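Alpha-1,4-endofucoidanase (Mariniflexile fucanivorans, PDB 6DLH) hydrolyses alpha-1,4 linkages within sulfated fucans (fucoidan) as an endo-acting, retaining glycoside hydrolase of family 107, and binds calcium. Local coordinates at residues I63-I72 and A392-Y400; V148-P158 and R197-I208. All coordinates share one frame; numbering follows the deposited sequence.

Contact 1 of 2, residues I63-I72 and A392-Y400; sequences IRIDDFLTQI and APVLTLQPY
In the catalytic part of this family 107 hydrolase, the short helix 66-71 lies against the bend that leads from strand 394-395 into helix 399-415, and Gln71 grips the backbone of Leu397 at both ends. Gln71 OE1 accepts from Leu397 N at 2.7 Å; the donor lies in the plane of the side-chain carbonyl, on a lone pair, with an N-H...O angle of 158°. In return Gln71 NE2 gives a nearly straight bond (172°) to Leu397 O, which lies almost in the plane of the amide, so that two bonds to one residue fix the rotation of the group. The side chain gets there extended, with CG anti to the backbone N (chi1 -169°), and Gln71 OE1 also lies 3.5 Å from Thr396 CB.

The fold around this pairing is a parallel sheet surrounded by helices, as in the barrel-like catalytic domains of the related GH29 fucosidases. Met48 of strand 46-49, a strand of that sheet, touches Phe68, Ile72 and Leu397, which places the apolar side of the contact against the sheet. Here Leu397 CD2 meets the Phe68 ring at its edge, in plane, 3.7 Å from CE1, while CD1 of the same leucine touches Ile72 CG2 at 3.7 Å. Ile72 CG2 also sits over one face of the Phe68 ring, offset toward its rim.

Near the start of the helix, Thr396 CG2 packs 3.8 Å from Phe68 N. A water accepts from Phe68 N at 2.8 Å and donates to Leu395 O at 3.1 Å, bridging the two backbones; Leu395 O also accepts from Trp50 NE1. Leu395, the centre of an inverse gamma turn, brings CD1 to within 3.7 Å of Ile63 CG2, the two side chains crossing at about a right angle.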
loop_
_atom_site.group_PDB
_atom_site.type_symbol
_atom_site.label_atom_id
_atom_site.label_comp_id
_atom_site.label_asym_id
_atom_site.label_seq_id
_atom_site.Cartn_x
_atom_site.Cartn_y
_atom_site.Cartn_z
ATOM N N ILE A 63 -1.885 -7.046 0.343
ATOM C CA ILE A 63 -1.886 -6.213 -0.850
ATOM C C ILE A 63 -0.456 -6.121 -1.369
ATOM O O ILE A 63 0.479 -6.040 -0.575
ATOM C CB ILE A 63 -2.526 -4.836 -0.569
ATOM C CG1 ILE A 63 -4.027 -4.969 -0.272
ATOM C CG2 ILE A 63 -2.242 -3.837 -1.691
ATOM C CD1 ILE A 63 -4.837 -5.660 -1.359
ATOM N N ARG A 64 -0.304 -6.164 -2.702
ATOM C CA ARG A 64 1.012 -6.278 -3.318
ATOM C C ARG A 64 1.150 -5.271 -4.462
ATOM O O ARG A 64 0.170 -4.949 -5.124
ATOM C CB ARG A 64 1.238 -7.721 -3.788
ATOM C CG ARG A 64 1.233 -8.750 -2.663
ATOM C CD ARG A 64 2.425 -8.528 -1.751
ATOM N NE ARG A 64 2.597 -9.528 -0.711
ATOM C CZ ARG A 64 2.302 -9.338 0.570
ATOM N NH1 ARG A 64 1.754 -8.201 0.965
ATOM N NH2 ARG A 64 2.556 -10.288 1.454
ATOM N N ILE A 65 2.385 -4.805 -4.702
ATOM C CA ILE A 65 2.660 -3.829 -5.746
ATOM C C ILE A 65 3.096 -4.516 -7.047
ATOM O O ILE A 65 3.387 -3.835 -8.033
ATOM C CB ILE A 65 3.689 -2.785 -5.261
ATOM C CG1 ILE A 65 3.665 -1.527 -6.140
ATOM C CG2 ILE A 65 5.088 -3.399 -5.170
ATOM C CD1 ILE A 65 4.465 -0.362 -5.598
ATOM N N ASP A 66 3.124 -5.860 -7.062
ATOM C CA ASP A 66 3.761 -6.634 -8.125
ATOM C C ASP A 66 3.096 -6.446 -9.490
ATOM O O ASP A 66 3.786 -6.402 -10.505
ATOM C CB ASP A 66 3.933 -8.110 -7.750
ATOM C CG ASP A 66 4.870 -8.273 -6.570
ATOM O OD1 ASP A 66 4.442 -7.950 -5.441
ATOM O OD2 ASP A 66 6.032 -8.677 -6.791
ATOM N N ASP A 67 1.764 -6.371 -9.520
ATOM C CA ASP A 67 1.045 -6.164 -10.770
ATOM C C ASP A 67 1.438 -4.816 -11.374
ATOM O O ASP A 67 1.663 -4.714 -12.582
ATOM C CB ASP A 67 -0.469 -6.299 -10.581
ATOM C CG ASP A 67 -0.928 -7.738 -10.396
ATOM O OD1 ASP A 67 -0.117 -8.651 -10.645
ATOM O OD2 ASP A 67 -2.100 -7.936 -10.013
ATOM N N PHE A 68 1.521 -3.787 -10.520
ATOM C CA PHE A 68 1.946 -2.468 -10.954
ATOM C C PHE A 68 3.327 -2.581 -11.595
ATOM O O PHE A 68 3.543 -2.103 -12.706
ATOM C CB PHE A 68 1.874 -1.458 -9.803
ATOM C CG PHE A 68 2.539 -0.121 -10.052
ATOM C CD1 PHE A 68 1.915 0.859 -10.813
ATOM C CD2 PHE A 68 3.780 0.170 -9.507
ATOM C CE1 PHE A 68 2.514 2.093 -11.018
ATOM C CE2 PHE A 68 4.380 1.407 -9.705
ATOM C CZ PHE A 68 3.744 2.370 -10.460
ATOM N N LEU A 69 4.251 -3.245 -10.900
ATOM C CA LEU A 69 5.624 -3.316 -11.371
ATOM C C LEU A 69 5.707 -4.078 -12.695
ATOM O O LEU A 69 6.522 -3.717 -13.545
ATOM C CB LEU A 69 6.526 -3.910 -10.285
ATOM C CG LEU A 69 6.736 -3.022 -9.057
ATOM C CD1 LEU A 69 7.730 -3.649 -8.088
ATOM C CD2 LEU A 69 7.186 -1.618 -9.448
ATOM N N THR A 70 4.859 -5.100 -12.879
ATOM C CA THR A 70 4.790 -5.816 -14.149
ATOM C C THR A 70 4.383 -4.846 -15.257
ATOM O O THR A 70 5.006 -4.817 -16.315
ATOM C CB THR A 70 3.813 -7.001 -14.101
ATOM O OG1 THR A 70 4.429 -7.963 -13.246
ATOM C CG2 THR A 70 3.530 -7.624 -15.457
ATOM N N GLN A 71 3.346 -4.048 -14.989
ATOM C CA GLN A 71 2.808 -3.108 -15.957
ATOM C C GLN A 71 3.861 -2.095 -16.407
ATOM O O GLN A 71 3.807 -1.643 -17.548
ATOM C CB GLN A 71 1.568 -2.406 -15.401
ATOM C CG GLN A 71 0.791 -1.605 -16.437
ATOM C CD GLN A 71 -0.232 -0.703 -15.790
ATOM O OE1 GLN A 71 -0.031 -0.204 -14.684
ATOM N NE2 GLN A 71 -1.340 -0.481 -16.482
ATOM N N ILE A 72 4.815 -1.740 -15.536
ATOM C CA ILE A 72 5.729 -0.652 -15.860
ATOM C C ILE A 72 7.117 -1.187 -16.220
ATOM O O ILE A 72 8.098 -0.435 -16.200
ATOM C CB ILE A 72 5.764 0.421 -14.747
ATOM C CG1 ILE A 72 6.332 -0.119 -13.428
ATOM C CG2 ILE A 72 4.390 1.065 -14.567
ATOM C CD1 ILE A 72 6.957 0.945 -12.557
ATOM N N ALA A 392 -13.281 -3.714 -4.944
ATOM C CA ALA A 392 -12.634 -4.450 -6.021
ATOM C C ALA A 392 -11.494 -3.613 -6.598
ATOM O O ALA A 392 -11.560 -3.174 -7.742
ATOM C CB ALA A 392 -13.643 -4.832 -7.085
ATOM N N PRO A 393 -10.398 -3.390 -5.843
ATOM C CA PRO A 393 -9.356 -2.465 -6.282
ATOM C C PRO A 393 -8.662 -2.965 -7.549
ATOM O O PRO A 393 -8.524 -4.170 -7.763
ATOM C CB PRO A 393 -8.368 -2.435 -5.103
ATOM C CG PRO A 393 -8.594 -3.747 -4.370
ATOM C CD PRO A 393 -10.056 -4.088 -4.594
ATOM N N VAL A 394 -8.257 -2.017 -8.399
ATOM C CA VAL A 394 -7.393 -2.301 -9.530
ATOM C C VAL A 394 -6.173 -1.398 -9.379
ATOM O O VAL A 394 -6.225 -0.212 -9.687
ATOM C CB VAL A 394 -8.136 -2.094 -10.866
ATOM C CG1 VAL A 394 -7.272 -2.445 -12.071
ATOM C CG2 VAL A 394 -9.457 -2.854 -10.906
ATOM N N LEU A 395 -5.089 -1.965 -8.848
ATOM C CA LEU A 395 -3.971 -1.167 -8.380
ATOM C C LEU A 395 -2.884 -1.120 -9.449
ATOM O O LEU A 395 -1.704 -1.292 -9.160
ATOM C CB LEU A 395 -3.473 -1.737 -7.046
ATOM C CG LEU A 395 -4.502 -1.767 -5.912
ATOM C CD1 LEU A 395 -3.894 -2.384 -4.667
ATOM C CD2 LEU A 395 -5.007 -0.365 -5.595
ATOM N N THR A 396 -3.311 -0.879 -10.692
ATOM C CA THR A 396 -2.412 -0.638 -11.809
ATOM C C THR A 396 -2.807 0.695 -12.446
ATOM O O THR A 396 -3.879 1.212 -12.140
ATOM C CB THR A 396 -2.436 -1.816 -12.793
ATOM O OG1 THR A 396 -3.796 -2.014 -13.191
ATOM C CG2 THR A 396 -1.869 -3.092 -12.206
ATOM N N LEU A 397 -1.943 1.231 -13.327
ATOM C CA LEU A 397 -2.113 2.554 -13.910
ATOM C C LEU A 397 -3.330 2.570 -14.828
ATOM O O LEU A 397 -3.603 1.603 -15.539
ATOM C CB LEU A 397 -0.876 2.939 -14.730
ATOM C CG LEU A 397 0.430 3.184 -13.969
ATOM C CD1 LEU A 397 1.562 3.437 -14.954
ATOM C CD2 LEU A 397 0.306 4.352 -13.001
ATOM N N GLN A 398 -4.041 3.703 -14.806
ATOM C CA GLN A 398 -4.883 4.108 -15.920
ATOM C C GLN A 398 -4.081 3.988 -17.215
ATOM O O GLN A 398 -2.927 4.423 -17.288
ATOM C CB GLN A 398 -5.334 5.560 -15.743
ATOM C CG GLN A 398 -6.433 5.734 -14.704
ATOM C CD GLN A 398 -7.782 5.265 -15.198
ATOM O OE1 GLN A 398 -7.928 4.794 -16.327
ATOM N NE2 GLN A 398 -8.788 5.409 -14.352
ATOM N N PRO A 399 -4.662 3.384 -18.274
ATOM C CA PRO A 399 -3.969 3.242 -19.551
ATOM C C PRO A 399 -3.331 4.545 -20.029
ATOM O O PRO A 399 -2.227 4.510 -20.561
ATOM C CB PRO A 399 -5.094 2.769 -20.486
ATOM C CG PRO A 399 -6.000 1.970 -19.573
ATOM C CD PRO A 399 -6.007 2.774 -18.289
ATOM N N TYR A 400 -3.998 5.690 -19.817
ATOM C CA TYR A 400 -3.448 6.952 -20.306
ATOM C C TYR A 400 -2.163 7.326 -19.569
ATOM O O TYR A 400 -1.252 7.907 -20.161
ATOM C CB TYR A 400 -4.463 8.101 -20.303
ATOM C CG TYR A 400 -4.751 8.699 -18.954
ATOM C CD1 TYR A 400 -3.865 9.581 -18.346
ATOM C CD2 TYR A 400 -5.914 8.368 -18.277
ATOM C CE1 TYR A 400 -4.120 10.104 -17.086
ATOM C CE2 TYR A 400 -6.192 8.902 -17.029
ATOM C CZ TYR A 400 -5.300 9.779 -16.441
ATOM O OH TYR A 400 -5.601 10.297 -15.220
HETATM O O HOH W 1 -0.064 -3.728 -8.243
#

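Contact 2 of 2, residues V148-P158 and R197-I208; sequences VNSYNLLARIP and RRKYMFCYAEFI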
loop_
_atom_site.group_PDB
_atom_site.type_symbol
_atom_site.label_atom_id
_atom_site.label_comp_id
_atom_site.label_asym_id
_atom_site.label_seq_id
_atom_site.Cartn_x
_atom_site.Cartn_y
_atom_site.Cartn_z
ATOM N N VAL A 148 3.897 10.322 4.804
ATOM C CA VAL A 148 3.349 10.341 6.151
ATOM C C VAL A 148 2.580 11.643 6.324
ATOM O O VAL A 148 3.114 12.716 6.067
ATOM C CB VAL A 148 4.447 10.199 7.226
ATOM C CG1 VAL A 148 3.900 10.476 8.622
ATOM C CG2 VAL A 148 5.126 8.834 7.182
ATOM N N ASN A 149 1.313 11.537 6.723
ATOM C CA ASN A 149 0.567 12.729 7.073
ATOM C C ASN A 149 0.965 13.122 8.491
ATOM O O ASN A 149 1.036 12.272 9.377
ATOM C CB ASN A 149 -0.936 12.555 6.870
ATOM C CG ASN A 149 -1.685 13.853 7.067
ATOM O OD1 ASN A 149 -1.941 14.252 8.202
ATOM N ND2 ASN A 149 -2.022 14.525 5.977
ATOM N N SER A 150 1.240 14.416 8.679
ATOM C CA SER A 150 1.864 14.925 9.890
ATOM C C SER A 150 0.947 14.771 11.103
ATOM O O SER A 150 1.444 14.646 12.219
ATOM C CB SER A 150 2.310 16.355 9.706
ATOM O OG SER A 150 3.433 16.425 8.835
ATOM N N TYR A 151 -0.373 14.775 10.871
ATOM C CA TYR A 151 -1.381 14.653 11.914
ATOM C C TYR A 151 -1.382 13.242 12.498
ATOM O O TYR A 151 -1.873 13.042 13.605
ATOM C CB TYR A 151 -2.781 14.983 11.388
ATOM C CG TYR A 151 -3.145 16.447 11.405
ATOM C CD1 TYR A 151 -3.687 17.045 12.535
ATOM C CD2 TYR A 151 -2.948 17.241 10.286
ATOM C CE1 TYR A 151 -4.016 18.394 12.553
ATOM C CE2 TYR A 151 -3.276 18.590 10.287
ATOM C CZ TYR A 151 -3.808 19.172 11.425
ATOM O OH TYR A 151 -4.129 20.502 11.417
ATOM N N ASN A 152 -0.872 12.275 11.722
ATOM C CA ASN A 152 -0.628 10.910 12.164
ATOM C C ASN A 152 -1.845 10.371 12.919
ATOM O O ASN A 152 -2.960 10.433 12.404
ATOM C CB ASN A 152 0.756 10.775 12.807
ATOM C CG ASN A 152 0.895 11.527 14.115
ATOM O OD1 ASN A 152 0.463 11.045 15.164
ATOM N ND2 ASN A 152 1.499 12.705 14.066
ATOM N N LEU A 153 -1.633 9.882 14.149
ATOM C CA LEU A 153 -2.662 9.197 14.923
ATOM C C LEU A 153 -3.669 10.174 15.538
ATOM O O LEU A 153 -4.762 9.764 15.933
ATOM C CB LEU A 153 -1.992 8.311 15.981
ATOM C CG LEU A 153 -1.227 7.103 15.434
ATOM C CD1 LEU A 153 -0.240 6.566 16.457
ATOM C CD2 LEU A 153 -2.178 6.005 14.971
ATOM N N LEU A 154 -3.321 11.466 15.590
ATOM C CA LEU A 154 -4.238 12.489 16.079
ATOM C C LEU A 154 -5.402 12.651 15.106
ATOM O O LEU A 154 -5.314 12.243 13.949
ATOM C CB LEU A 154 -3.493 13.815 16.259
ATOM C CG LEU A 154 -2.592 13.932 17.490
ATOM C CD1 LEU A 154 -3.129 13.122 18.664
ATOM C CD2 LEU A 154 -1.163 13.528 17.173
ATOM N N ALA A 155 -6.491 13.253 15.595
ATOM C CA ALA A 155 -7.655 13.537 14.773
ATOM C C ALA A 155 -7.559 14.955 14.215
ATOM O O ALA A 155 -7.423 15.917 14.967
ATOM C CB ALA A 155 -8.917 13.344 15.577
ATOM N N ARG A 156 -7.642 15.064 12.886
ATOM C CA ARG A 156 -7.507 16.335 12.194
ATOM C C ARG A 156 -8.708 17.213 12.533
ATOM O O ARG A 156 -8.552 18.398 12.811
ATOM C CB ARG A 156 -7.389 16.100 10.685
ATOM C CG ARG A 156 -6.858 17.284 9.888
ATOM C CD ARG A 156 -7.117 17.050 8.414
ATOM N NE ARG A 156 -6.865 18.219 7.588
ATOM C CZ ARG A 156 -5.724 18.465 6.954
ATOM N NH1 ARG A 156 -4.712 17.619 7.050
ATOM N NH2 ARG A 156 -5.602 19.561 6.227
ATOM N N ILE A 157 -9.899 16.607 12.495
ATOM C CA ILE A 157 -11.145 17.247 12.881
ATOM C C ILE A 157 -11.640 16.553 14.152
ATOM O O ILE A 157 -12.374 15.567 14.068
ATOM C CB ILE A 157 -12.178 17.147 11.735
ATOM C CG1 ILE A 157 -11.569 17.397 10.350
ATOM C CG2 ILE A 157 -13.392 18.024 12.002
ATOM C CD1 ILE A 157 -11.068 18.811 10.116
ATOM N N PRO A 158 -11.241 17.021 15.361
ATOM C CA PRO A 158 -11.615 16.361 16.619
ATOM C C PRO A 158 -13.111 16.280 16.927
ATOM O O PRO A 158 -13.530 15.435 17.714
ATOM C CB PRO A 158 -10.890 17.189 17.696
ATOM C CG PRO A 158 -9.775 17.884 16.947
ATOM C CD PRO A 158 -10.371 18.186 15.587
ATOM N N ARG A 197 -1.684 19.837 20.668
ATOM C CA ARG A 197 -1.380 18.439 20.937
ATOM C C ARG A 197 0.104 18.152 20.713
ATOM O O ARG A 197 0.466 17.046 20.318
ATOM C CB ARG A 197 -2.254 17.550 20.049
ATOM C CG ARG A 197 -3.743 17.701 20.316
ATOM C CD ARG A 197 -4.587 17.042 19.245
ATOM N NE ARG A 197 -4.491 17.770 17.991
ATOM C CZ ARG A 197 -5.402 17.740 17.026
ATOM N NH1 ARG A 197 -6.458 16.948 17.128
ATOM N NH2 ARG A 197 -5.252 18.514 15.967
ATOM N N ARG A 198 0.953 19.140 21.020
ATOM C CA ARG A 198 2.385 19.090 20.766
ATOM C C ARG A 198 3.026 17.831 21.354
ATOM O O ARG A 198 3.884 17.224 20.710
ATOM C CB ARG A 198 3.060 20.362 21.292
ATOM C CG ARG A 198 4.577 20.405 21.142
ATOM C CD ARG A 198 5.135 21.720 21.668
ATOM N NE ARG A 198 6.577 21.870 21.516
ATOM C CZ ARG A 198 7.174 22.494 20.506
ATOM N NH1 ARG A 198 6.444 23.108 19.587
ATOM N NH2 ARG A 198 8.495 22.497 20.415
ATOM N N LYS A 199 2.643 17.463 22.587
ATOM C CA LYS A 199 3.360 16.409 23.297
ATOM C C LYS A 199 3.159 15.073 22.581
ATOM O O LYS A 199 4.099 14.289 22.457
ATOM C CB LYS A 199 3.015 16.375 24.792
ATOM C CG LYS A 199 1.574 16.026 25.139
ATOM C CD LYS A 199 1.265 16.083 26.621
ATOM C CE LYS A 199 -0.200 15.821 26.910
ATOM N NZ LYS A 199 -0.532 16.004 28.343
ATOM N N TYR A 200 1.933 14.859 22.083
ATOM C CA TYR A 200 1.562 13.661 21.345
ATOM C C TYR A 200 2.365 13.551 20.048
ATOM O O TYR A 200 2.688 12.447 19.616
ATOM C CB TYR A 200 0.053 13.631 21.087
ATOM C CG TYR A 200 -0.821 13.835 22.302
ATOM C CD1 TYR A 200 -0.709 13.016 23.416
ATOM C CD2 TYR A 200 -1.781 14.835 22.330
ATOM C CE1 TYR A 200 -1.516 13.193 24.530
ATOM C CE2 TYR A 200 -2.593 15.029 23.436
ATOM C CZ TYR A 200 -2.464 14.203 24.540
ATOM O OH TYR A 200 -3.264 14.385 25.632
ATOM N N MET A 201 2.685 14.699 19.432
ATOM C CA MET A 201 3.437 14.717 18.184
ATOM C C MET A 201 4.828 14.134 18.410
ATOM O O MET A 201 5.318 13.370 17.579
ATOM C CB MET A 201 3.558 16.129 17.599
ATOM C CG MET A 201 2.244 16.686 17.068
ATOM S SD MET A 201 1.723 15.943 15.499
ATOM C CE MET A 201 3.130 16.366 14.470
ATOM N N PHE A 202 5.447 14.497 19.540
ATOM C CA PHE A 202 6.769 13.994 19.892
ATOM C C PHE A 202 6.692 12.503 20.225
ATOM O O PHE A 202 7.656 11.774 19.994
ATOM C CB PHE A 202 7.377 14.799 21.044
ATOM C CG PHE A 202 8.072 16.081 20.655
ATOM C CD1 PHE A 202 9.394 16.073 20.229
ATOM C CD2 PHE A 202 7.415 17.302 20.749
ATOM C CE1 PHE A 202 10.038 17.255 19.889
ATOM C CE2 PHE A 202 8.059 18.483 20.408
ATOM C CZ PHE A 202 9.367 18.458 19.974
ATOM N N CYS A 203 5.544 12.064 20.766
ATOM C CA CYS A 203 5.279 10.652 21.007
ATOM C C CYS A 203 5.505 9.877 19.708
ATOM O O CYS A 203 6.311 8.945 19.669
ATOM C CB CYS A 203 3.844 10.422 21.479
ATOM S SG CYS A 203 3.583 10.512 23.274
ATOM N N TYR A 204 4.805 10.312 18.649
ATOM C CA TYR A 204 4.795 9.646 17.356
ATOM C C TYR A 204 6.208 9.539 16.789
ATOM O O TYR A 204 6.616 8.470 16.337
ATOM C CB TYR A 204 3.833 10.341 16.388
ATOM C CG TYR A 204 3.623 9.588 15.098
ATOM C CD1 TYR A 204 2.645 8.609 14.993
ATOM C CD2 TYR A 204 4.420 9.834 13.988
ATOM C CE1 TYR A 204 2.451 7.908 13.814
ATOM C CE2 TYR A 204 4.241 9.138 12.803
ATOM C CZ TYR A 204 3.254 8.172 12.717
ATOM O OH TYR A 204 3.074 7.479 11.556
ATOM N N ALA A 205 6.955 10.644 16.825
ATOM C CA ALA A 205 8.302 10.654 16.275
ATOM C C ALA A 205 9.179 9.610 16.967
ATOM O O ALA A 205 9.946 8.914 16.301
ATOM C CB ALA A 205 8.899 12.036 16.359
ATOM N N GLU A 206 9.052 9.497 18.297
ATOM C CA GLU A 206 9.990 8.709 19.088
ATOM C C GLU A 206 9.591 7.234 19.106
ATOM O O GLU A 206 10.453 6.374 18.960
ATOM C CB GLU A 206 10.164 9.294 20.494
ATOM C CG GLU A 206 11.106 8.499 21.392
ATOM C CD GLU A 206 12.594 8.609 21.093
ATOM O OE1 GLU A 206 13.015 9.643 20.535
ATOM O OE2 GLU A 206 13.335 7.658 21.424
ATOM N N PHE A 207 8.294 6.948 19.274
ATOM C CA PHE A 207 7.850 5.585 19.533
ATOM C C PHE A 207 7.288 4.904 18.283
ATOM O O PHE A 207 7.471 3.697 18.106
ATOM C CB PHE A 207 6.913 5.531 20.742
ATOM C CG PHE A 207 7.622 5.744 22.057
ATOM C CD1 PHE A 207 7.208 6.732 22.939
ATOM C CD2 PHE A 207 8.729 4.977 22.399
ATOM C CE1 PHE A 207 7.877 6.933 24.138
ATOM C CE2 PHE A 207 9.398 5.178 23.598
ATOM C CZ PHE A 207 8.969 6.158 24.465
ATOM N N ILE A 208 6.598 5.674 17.432
ATOM C CA ILE A 208 6.017 5.112 16.224
ATOM C C ILE A 208 6.984 5.283 15.054
ATOM O O ILE A 208 7.424 4.291 14.477
ATOM C CB ILE A 208 4.615 5.686 15.936
ATOM C CG1 ILE A 208 3.701 5.635 17.167
ATOM C CG2 ILE A 208 3.986 4.993 14.734
ATOM C CD1 ILE A 208 3.329 4.238 17.624
HETATM O O HOH W 2 -6.993 19.730 14.243
#
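Beyond strand 143-149 the backbone makes two overlapping turns, type I from Asn149 to Asn152 and type II' from Tyr151 to Leu154, bringing the CA of Asn152 to 7.6 Å from that of Tyr204 on helix 198-216. The pair belongs to a beta-alpha unit of the parallel sheet: the helix, reached after two shorter ones, lies on the crossover from strand 143-149 to its parallel neighbour, strand 222-226. Asn152 lies over one face of the Tyr204 ring in a CH-pi contact, its CB 3.5 Å from the centroid and 11° off the normal, with amide and ring stacked nearly parallel. The amide reaches over the ring because CG sits between the backbone N and carbonyl carbon (chi1 67°). Its ND2 donates to Ser150 O, and its OD1 accepts from Leu153 N. With an alanine here, that ring face would probably lose its amide cover and Leu153 N its side-chain acceptor. Ile208 CB covers the opposite ring face, Leu153 CD1 meets the ring edge, and the Tyr204 hydroxyl bonds to His95.

Met201, bent at chi2 and chi3, places CE 3.3 Å from Ser150 O. Leu154 CD1 packs on Tyr200 CB at 4.0 Å. At the helix start, Arg197 lays one guanidinium face against Leu154 CB. Its NH2 points at the Tyr151 ring edge and reaches Arg156 O through a water, while Arg197 NH1 donates to Ala155 O at 2.6 Å, bent to 135°.

Both contacts lie in the part of the chain built round the parallel sheet, with centres 31 Å apart and nearest atoms about 15 Å apart, so they do not touch. They share that sheet: contact 2 starts from strand 143-149, whereas the apolar side of contact 1 rests on Met48 of strand 46-49, with strand 80-84 between the two. Along the chain, 63-72 comes first, both segments of contact 2 follow, and 392-400 comes last. Contact 2 is thus local, with 38 residues between its segments, on the crossover from strand 143-149 to strand 222-226, while contact 1 has 319 residues between its segments and brings early and late parts of this domain together.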